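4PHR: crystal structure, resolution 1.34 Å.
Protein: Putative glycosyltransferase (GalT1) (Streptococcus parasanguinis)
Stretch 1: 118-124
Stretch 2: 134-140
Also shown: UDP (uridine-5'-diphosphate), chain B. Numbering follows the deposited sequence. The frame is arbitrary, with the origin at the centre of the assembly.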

ATOM      1  N   PHE A 118       3.033   6.472  -2.296  1.00  9.47           N
ATOM      2  CA  PHE A 118       4.361   6.163  -1.774  1.00 10.31           C
ATOM      3  C   PHE A 118       4.487   6.288  -0.251  1.00 11.70           C
ATOM      4  O   PHE A 118       5.590   6.206   0.285  1.00 12.94           O
ATOM      5  CB  PHE A 118       5.446   6.979  -2.490  1.00 12.29           C
ATOM      6  CG  PHE A 118       5.482   6.773  -3.981  1.00 11.40           C
ATOM      7  CD1 PHE A 118       4.949   5.630  -4.564  1.00 11.45           C
ATOM      8  CD2 PHE A 118       6.060   7.732  -4.804  1.00 12.45           C
ATOM      9  CE1 PHE A 118       4.987   5.450  -5.941  1.00 13.39           C
ATOM     10  CE2 PHE A 118       6.106   7.559  -6.180  1.00 12.81           C
ATOM     11  CZ  PHE A 118       5.579   6.413  -6.750  1.00 14.42           C
ATOM     12  N   ILE A 119       3.382   6.464   0.471  1.00 11.87           N
ATOM     13  CA  ILE A 119       3.489   6.344   1.928  1.00 14.50           C
ATOM     14  C   ILE A 119       3.987   4.947   2.326  1.00 12.93           C
ATOM     15  O   ILE A 119       4.550   4.774   3.409  1.00 14.95           O
ATOM     16  CB  ILE A 119       2.190   6.701   2.707  1.00 15.89           C
ATOM     17  CG1 ILE A 119       1.029   5.791   2.326  1.00 17.03           C
ATOM     18  CG2 ILE A 119       1.822   8.169   2.530  1.00 17.59           C
ATOM     19  CD1 ILE A 119      -0.107   5.833   3.328  1.00 20.94           C
ATOM     20  N   SER A 120       3.807   3.960   1.444  1.00 12.49           N
ATOM     21  CA  SER A 120       4.304   2.607   1.708  1.00 12.22           C
ATOM     22  C   SER A 120       5.710   2.411   1.144  1.00 13.69           C
ATOM     23  O   SER A 120       6.320   1.369   1.357  1.00 14.02           O
ATOM     24  CB  SER A 120       3.371   1.549   1.108  1.00 12.92           C
ATOM     25  OG  SER A 120       3.347   1.674  -0.306  1.00 13.47           O
ATOM     26  N   ARG A 121       6.215   3.422   0.429  1.00 13.56           N
ATOM     27  CA  ARG A 121       7.455   3.298  -0.350  1.00 14.34           C
ATOM     28  C   ARG A 121       8.405   4.477  -0.075  1.00 14.72           C
ATOM     29  O   ARG A 121       8.709   5.268  -0.967  1.00 16.19           O
ATOM     30  CB  ARG A 121       7.124   3.227  -1.849  1.00 13.93           C
ATOM     31  CG  ARG A 121       6.004   2.254  -2.242  1.00 15.14           C
ATOM     32  CD  ARG A 121       6.318   0.814  -1.862  1.00 14.74           C
ATOM     33  NE  ARG A 121       7.621   0.412  -2.375  1.00 15.43           N
ATOM     34  CZ  ARG A 121       7.820  -0.549  -3.266  1.00 15.54           C
ATOM     35  NH1 ARG A 121       6.797  -1.248  -3.744  1.00 17.01           N
ATOM     36  NH2 ARG A 121       9.057  -0.822  -3.658  1.00 17.60           N
ATOM     37  N   PRO A 122       8.879   4.600   1.168  1.00 14.95           N
ATOM     38  CA  PRO A 122       9.545   5.840   1.584  1.00 17.69           C
ATOM     39  C   PRO A 122      11.065   5.825   1.467  1.00 17.02           C
ATOM     40  O   PRO A 122      11.698   6.681   2.080  1.00 18.51           O
ATOM     41  CB  PRO A 122       9.167   5.948   3.072  1.00 17.87           C
ATOM     42  CG  PRO A 122       8.276   4.736   3.377  1.00 20.08           C
ATOM     43  CD  PRO A 122       8.593   3.739   2.323  1.00 15.75           C
ATOM     44  N   TYR A 123      11.650   4.891   0.721  1.00 15.52           N
ATOM     45  CA  TYR A 123      13.108   4.761   0.770  1.00 16.58           C
ATOM     46  C   TYR A 123      13.822   4.410  -0.538  1.00 15.63           C
ATOM     47  O   TYR A 123      14.631   5.197  -1.035  1.00 17.34           O
ATOM     48  CB  TYR A 123      13.497   3.748   1.864  1.00 15.62           C
ATOM     49  CG  TYR A 123      14.990   3.476   1.967  1.00 15.70           C
ATOM     50  CD1 TYR A 123      15.842   4.385   2.578  1.00 18.18           C
ATOM     51  CD2 TYR A 123      15.540   2.305   1.460  1.00 16.59           C
ATOM     52  CE1 TYR A 123      17.201   4.145   2.664  1.00 18.36           C
ATOM     53  CE2 TYR A 123      16.901   2.056   1.539  1.00 18.82           C
ATOM     54  CZ  TYR A 123      17.725   2.979   2.147  1.00 19.70           C
ATOM     55  OH  TYR A 123      19.082   2.741   2.235  1.00 21.25           O
ATOM     56  N   ILE A 124      13.549   3.231  -1.084  1.00 14.14           N
ATOM     57  CA  ILE A 124      14.473   2.633  -2.057  1.00 15.12           C
ATOM     58  C   ILE A 124      14.590   3.386  -3.390  1.00 17.72           C
ATOM     59  O   ILE A 124      15.663   3.402  -4.002  1.00 18.10           O
ATOM     60  CB  ILE A 124      14.172   1.124  -2.303  1.00 17.09           C
ATOM     61  CG1 ILE A 124      15.417   0.396  -2.829  1.00 17.74           C
ATOM     62  CG2 ILE A 124      12.983   0.962  -3.231  1.00 20.07           C
ATOM     63  CD1 ILE A 124      16.544   0.298  -1.824  1.00 19.21           C
TER
HETATM   64  N1  UDP B 301      -0.367  -9.484  -1.258  1.00 10.07           N
HETATM   65  C2  UDP B 301      -0.948 -10.605  -0.719  1.00 10.76           C
HETATM   66  N3  UDP B 301      -1.936 -11.264  -1.411  1.00 10.41           N
HETATM   67  C4  UDP B 301      -2.354 -10.807  -2.638  1.00 10.94           C
HETATM   68  C5  UDP B 301      -1.770  -9.666  -3.188  1.00 10.90           C
HETATM   69  C6  UDP B 301      -0.676  -9.111  -2.534  1.00 10.42           C
HETATM   70  O2  UDP B 301      -0.574 -11.044   0.369  1.00 12.09           O
HETATM   71  O4  UDP B 301      -3.266 -11.418  -3.208  1.00 12.91           O
HETATM   72  C1' UDP B 301       0.629  -8.752  -0.461  1.00 10.22           C
HETATM   73  C2' UDP B 301       2.090  -8.863  -0.806  1.00 10.86           C
HETATM   74  O2' UDP B 301       2.638 -10.051  -0.273  1.00 13.09           O
HETATM   75  C3' UDP B 301       2.633  -7.626  -0.125  1.00 10.92           C
HETATM   76  C4' UDP B 301       1.500  -6.627  -0.284  1.00 10.86           C
HETATM   77  O4' UDP B 301       0.339  -7.381  -0.642  1.00  9.51           O
HETATM   78  O3' UDP B 301       2.823  -7.876   1.250  1.00 12.99           O
HETATM   79  C5' UDP B 301       1.809  -5.576  -1.344  1.00  9.99           C
HETATM   80  O5' UDP B 301       0.675  -4.731  -1.489  1.00  9.73           O
HETATM   81  PA  UDP B 301       0.635  -3.527  -2.556  1.00  8.83           P
HETATM   82  O1A UDP B 301       0.672  -4.079  -3.924  1.00 12.18           O
HETATM   83  O2A UDP B 301      -0.553  -2.711  -2.207  1.00 10.56           O
HETATM   84  O3A UDP B 301       2.033  -2.771  -2.240  1.00  9.39           O
HETATM   85  PB  UDP B 301       2.684  -1.373  -2.767  1.00  8.65           P
HETATM   86  O1B UDP B 301       3.755  -1.768  -3.727  1.00 11.59           O
HETATM   87  O2B UDP B 301       3.238  -0.767  -1.533  1.00 10.30           O
HETATM   88  O3B UDP B 301       1.617  -0.555  -3.426  1.00 10.49           O
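Stretch 2 (134-140) AYFESLK

Stretch 2, 134-140, is helical throughout and belongs to a helix that begins earlier in the chain. Its phi runs from -57° to -69° and psi from -29° to -48°, and three i to i+4 backbone hydrogen bonds confirm the winding: Ser 138 N to Ala 134 O at 3.0 Å, Leu 139 N to Tyr 135 O at 2.9 Å, and Lys 140 N to Phe 136 O at 2.9 Å. Stretch 1 is less regular. Residues 118-120 end a 3-10 segment, with Arg 121 N bonded to Phe 118 O at 2.9 Å, and the remainder is loop or turn.

The backbone register gives the direction. Ile 119 CA lies 8.1 Å from Leu 139 CA, whereas Pro 122 CA lies 6.5 Å from Tyr 135 CA; as stretch 1 advances, its partner moves back along the helix, so the two run in opposite senses. One segment being a loop, the relation is better described by this register than by a crossing angle.

The principal bump is Pro 122, whose CA-to-CB bond points toward the helix and which has the largest covered area, 85 Å². Its hollow is formed by Tyr 135, Phe 136 and Leu 139, spaced i, i+1 and i+4 and therefore on one side of the helix. Pro 122 CB meets Tyr 135 CB at 3.9 Å, while Pro 122 CG reaches Phe 136 CZ at 3.8 Å and Leu 139 CD1 at 3.9 Å. The compact pyrrolidine ring, puckered C-gamma exo, thus touches all three side chains.

Phe 136 shapes one wall of this hollow. Its CA-to-CB bond points sideways, but with chi1 at -78° (m) the end of the side chain comes nearer to stretch 1. Tyr 123 CB approaches the edge of that ring, 4.2 Å from Phe 136 CE2, and the remainder of the tyrosine leads away. The ring of Tyr 135 also offers its edge: Pro 122 O lies near the ring plane, 3.6 Å from Tyr 135 CD2.

Leu 139 supplies a bump from the helix side. Leu 139 CD1 packs 3.5 Å from Ile 119 O, a carbonyl buried here without a hydrogen-bonding partner anywhere in the model. No hydrogen bond crosses between the stretches; the contact buries 260 Å² with both sides summed, and the side-chain pairs described here are apolar.

Ser 120 and Arg 121 point their CA-to-CB bonds away from the helix and instead serve UDP: Ser 120 OG donates to UDP O2B at 2.7 Å, and Arg 121 NH1 to UDP O1B at 3.1 Å.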

ATOM      1  N   ALA A 134      12.877  10.335   8.987  1.00 25.33           N
ATOM      2  CA  ALA A 134      11.698  11.113   9.363  1.00 24.82           C
ATOM      3  C   ALA A 134      10.390  10.510   8.837  1.00 21.70           C
ATOM      4  O   ALA A 134       9.370  10.533   9.529  1.00 26.40           O
ATOM      5  CB  ALA A 134      11.840  12.555   8.905  1.00 28.91           C
ATOM      6  N   TYR A 135      10.416   9.983   7.616  1.00 19.77           N
ATOM      7  CA  TYR A 135       9.221   9.358   7.052  1.00 19.52           C
ATOM      8  C   TYR A 135       8.792   8.163   7.909  1.00 18.65           C
ATOM      9  O   TYR A 135       7.616   8.022   8.245  1.00 18.67           O
ATOM     10  CB  TYR A 135       9.449   8.900   5.605  1.00 18.94           C
ATOM     11  CG  TYR A 135       9.708  10.007   4.603  1.00 19.07           C
ATOM     12  CD1 TYR A 135       9.318  11.321   4.860  1.00 20.49           C
ATOM     13  CD2 TYR A 135      10.343   9.740   3.397  1.00 22.27           C
ATOM     14  CE1 TYR A 135       9.561  12.341   3.935  1.00 24.14           C
ATOM     15  CE2 TYR A 135      10.585  10.746   2.468  1.00 22.80           C
ATOM     16  CZ  TYR A 135      10.191  12.045   2.743  1.00 21.96           C
ATOM     17  OH  TYR A 135      10.436  13.046   1.826  1.00 26.46           O
ATOM     18  N   PHE A 136       9.742   7.301   8.263  1.00 18.29           N
ATOM     19  CA  PHE A 136       9.407   6.101   9.036  1.00 19.89           C
ATOM     20  C   PHE A 136       8.976   6.443  10.453  1.00 17.27           C
ATOM     21  O   PHE A 136       8.093   5.796  11.006  1.00 19.22           O
ATOM     22  CB  PHE A 136      10.554   5.086   9.038  1.00 17.00           C
ATOM     23  CG  PHE A 136      10.651   4.288   7.768  1.00 16.43           C
ATOM     24  CD1 PHE A 136       9.649   3.392   7.422  1.00 19.33           C
ATOM     25  CD2 PHE A 136      11.734   4.436   6.916  1.00 16.05           C
ATOM     26  CE1 PHE A 136       9.724   2.653   6.254  1.00 17.60           C
ATOM     27  CE2 PHE A 136      11.823   3.697   5.749  1.00 21.15           C
ATOM     28  CZ  PHE A 136      10.815   2.806   5.413  1.00 21.91           C
ATOM     29  N   GLU A 137       9.576   7.483  11.027  1.00 20.46           N
ATOM     30  CA  GLU A 137       9.172   7.931  12.351  1.00 22.86           C
ATOM     31  C   GLU A 137       7.736   8.445  12.327  1.00 20.21           C
ATOM     32  O   GLU A 137       6.956   8.169  13.238  1.00 25.02           O
ATOM     33  CB  GLU A 137      10.123   9.004  12.888  1.00 28.80           C
ATOM     34  CG  GLU A 137      11.550   8.523  13.123  1.00 36.92           C
ATOM     35  CD  GLU A 137      11.685   7.614  14.335  1.00 50.69           C
ATOM     36  OE1 GLU A 137      10.914   6.635  14.447  1.00 54.44           O
ATOM     37  OE2 GLU A 137      12.567   7.883  15.179  1.00 52.40           O
ATOM     38  N   SER A 138       7.377   9.175  11.274  1.00 23.02           N
ATOM     39  CA  SER A 138       6.011   9.670  11.161  1.00 21.92           C
ATOM     40  C   SER A 138       5.019   8.533  10.940  1.00 22.09           C
ATOM     41  O   SER A 138       3.934   8.524  11.520  1.00 23.51           O
ATOM     42  CB  SER A 138       5.889  10.715  10.055  1.00 26.07           C
ATOM     43  OG  SER A 138       4.560  11.195   9.968  1.00 29.88           O
ATOM     44  N   LEU A 139       5.398   7.570  10.109  1.00 19.38           N
ATOM     45  CA  LEU A 139       4.574   6.384   9.907  1.00 20.85           C
ATOM     46  C   LEU A 139       4.311   5.661  11.230  1.00 16.75           C
ATOM     47  O   LEU A 139       3.174   5.314  11.533  1.00 18.27           O
ATOM     48  CB  LEU A 139       5.240   5.426   8.918  1.00 21.26           C
ATOM     49  CG  LEU A 139       5.002   5.714   7.436  1.00 20.58           C
ATOM     50  CD1 LEU A 139       6.046   5.014   6.577  1.00 23.36           C
ATOM     51  CD2 LEU A 139       3.594   5.296   7.036  1.00 20.40           C
ATOM     52  N   LYS A 140       5.364   5.438  12.017  1.00 17.28           N
ATOM     53  CA  LYS A 140       5.239   4.675  13.259  1.00 17.22           C
ATOM     54  C   LYS A 140       4.267   5.339  14.232  1.00 17.13           C
ATOM     55  O   LYS A 140       3.616   4.663  15.025  1.00 18.66           O
ATOM     56  CB  LYS A 140       6.606   4.486  13.917  1.00 18.80           C
ATOM     57  CG  LYS A 140       7.495   3.459  13.220  1.00 18.17           C
ATOM     58  CD  LYS A 140       8.914   3.492  13.784  1.00 21.37           C
ATOM     59  CE  LYS A 140       9.797   2.455  13.110  1.00 21.56           C
ATOM     60  NZ  LYS A 140      11.190   2.465  13.644  1.00 23.12           N
TER